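Local structure of lipase (Penicillium expansum, 3G7N) at residues V87-D92 and A141-A146. The protein hydrolyses triacylglycerols and other acylglycerol lipids, including tributyrin, to release free fatty acids as a secreted alkaline lipase. Numbering follows the deposited sequence.
Sequences VTFPSD and AHVALA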
# COMPACT_ATOMS: atom_id res chain seq x y z
N VAL A 87 6.48 -1.66 -17.37
CA VAL A 87 5.10 -1.19 -17.31
C VAL A 87 4.74 -0.42 -18.58
O VAL A 87 5.50 0.45 -19.00
CB VAL A 87 4.86 -0.26 -16.09
CG1 VAL A 87 3.41 0.18 -16.04
CG2 VAL A 87 5.29 -0.95 -14.80
N THR A 88 3.60 -0.76 -19.17
CA THR A 88 3.10 -0.01 -20.32
C THR A 88 1.84 0.77 -19.92
O THR A 88 0.76 0.21 -19.84
CB THR A 88 2.82 -0.93 -21.52
OG1 THR A 88 4.01 -1.65 -21.86
CG2 THR A 88 2.39 -0.10 -22.73
N PHE A 89 2.01 2.07 -19.70
CA PHE A 89 0.89 2.92 -19.27
C PHE A 89 0.13 3.43 -20.48
O PHE A 89 0.74 4.04 -21.37
CB PHE A 89 1.41 4.14 -18.49
CG PHE A 89 1.95 3.81 -17.12
CD1 PHE A 89 1.09 3.61 -16.05
CD2 PHE A 89 3.31 3.83 -16.89
CE1 PHE A 89 1.60 3.40 -14.76
CE2 PHE A 89 3.83 3.65 -15.60
CZ PHE A 89 2.95 3.52 -14.54
N PRO A 90 -1.21 3.40 -20.42
CA PRO A 90 -1.96 4.14 -21.44
C PRO A 90 -1.62 5.62 -21.41
O PRO A 90 -1.33 6.18 -20.34
CB PRO A 90 -3.41 3.91 -21.05
CG PRO A 90 -3.40 2.55 -20.38
CD PRO A 90 -2.07 2.48 -19.65
N SER A 91 -1.79 6.27 -22.56
CA SER A 91 -1.35 7.65 -22.76
C SER A 91 -1.99 8.64 -21.78
O SER A 91 -1.45 9.74 -21.58
CB SER A 91 -1.65 8.09 -24.20
OG SER A 91 -3.05 8.17 -24.43
N ASP A 92 -3.22 8.37 -21.39
CA ASP A 92 -3.96 9.32 -20.56
C ASP A 92 -3.70 9.20 -19.05
O ASP A 92 -4.14 10.04 -18.28
CB ASP A 92 -5.46 9.32 -20.88
CG ASP A 92 -6.10 7.94 -20.73
OD1 ASP A 92 -5.37 6.92 -20.76
OD2 ASP A 92 -7.34 7.87 -20.70
N ALA A 141 3.13 0.18 -6.54
CA ALA A 141 3.76 -1.15 -6.51
C ALA A 141 2.87 -2.24 -7.07
O ALA A 141 3.34 -3.14 -7.79
CB ALA A 141 4.20 -1.51 -5.09
N HIS A 142 1.58 -2.18 -6.77
CA HIS A 142 0.63 -3.16 -7.26
C HIS A 142 0.68 -3.26 -8.80
O HIS A 142 0.78 -4.34 -9.37
CB HIS A 142 -0.78 -2.78 -6.81
CG HIS A 142 -1.83 -3.75 -7.25
ND1 HIS A 142 -1.98 -4.99 -6.67
CD2 HIS A 142 -2.74 -3.68 -8.26
CE1 HIS A 142 -2.95 -5.64 -7.29
NE2 HIS A 142 -3.45 -4.86 -8.23
N VAL A 143 0.65 -2.10 -9.46
CA VAL A 143 0.70 -2.05 -10.92
C VAL A 143 2.09 -2.43 -11.45
O VAL A 143 2.20 -3.19 -12.40
CB VAL A 143 0.30 -0.64 -11.41
CG1 VAL A 143 0.56 -0.48 -12.90
CG2 VAL A 143 -1.16 -0.37 -11.11
N ALA A 144 3.15 -2.01 -10.77
CA ALA A 144 4.50 -2.38 -11.16
C ALA A 144 4.67 -3.90 -11.14
O ALA A 144 5.31 -4.47 -12.03
CB ALA A 144 5.53 -1.73 -10.22
N LEU A 145 4.22 -4.53 -10.07
CA LEU A 145 4.34 -5.98 -9.94
C LEU A 145 3.44 -6.72 -10.94
O LEU A 145 3.85 -7.74 -11.51
CB LEU A 145 4.06 -6.42 -8.49
CG LEU A 145 5.04 -5.92 -7.43
CD1 LEU A 145 4.47 -6.22 -6.05
CD2 LEU A 145 6.43 -6.56 -7.61
N ALA A 146 2.20 -6.28 -11.08
CA ALA A 146 1.28 -6.94 -12.02
C ALA A 146 1.84 -6.91 -13.43
O ALA A 146 1.73 -7.91 -14.16
CB ALA A 146 -0.09 -6.26 -11.98
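Val87 sets its two methyl groups against neighbouring residues of a helix, CG2 4.0 Å from the CA of Ala144 and CG1 4.3 Å from the CG1 of Val143. The division of labour follows from the first torsion: with CG1 anti to the backbone N (chi1 -179°), CG2 lies beside that N and meets the helix backbone, while CG1 serves the valine side chain. A short side chain at Ala144 probably helps, since its methyl is turned off to the side and leaves the CA accessible to CG2; the CA atoms of Val87 and Ala144 are 6.3 Å apart. Val143 adds a branched, rigid side chain that reaches out from the helix.

The aromatic part of the contact is lighter. The CE1 of Phe89 lies 4.4 Å from the CG1 of Val143, which approaches the ring obliquely. Within the loop, the CG1 of Val87 sits over the centre of the Phe89 ring, 3.5 Å above its plane, in a CH-pi arrangement. A broad, flat ring suits this place, offering a face to Val87 while its CE1 corner reaches Val143.

In the fold, 87-92 belongs to the loop joining the short antiparallel strands 79-80 and 95-96. Segment 141-146 is part of helix 133-148, which follows the nucleophile Ser132 in this alpha/beta hydrolase. Phe172 of helix 167-175 meets both Phe89 and Val143, and Trp103 and His107 of helix 97-120 pack on Ala144.

The contact itself is away from the catalytic residues. Across it carbon atoms meet at 4.0 Å or more, a light, loosely packed contact in keeping with the 114 Å² buried in total. Between 87-92 and 141-146, therefore, association rests on shape and the shedding of water from methyls and ring rather than on polar bonds.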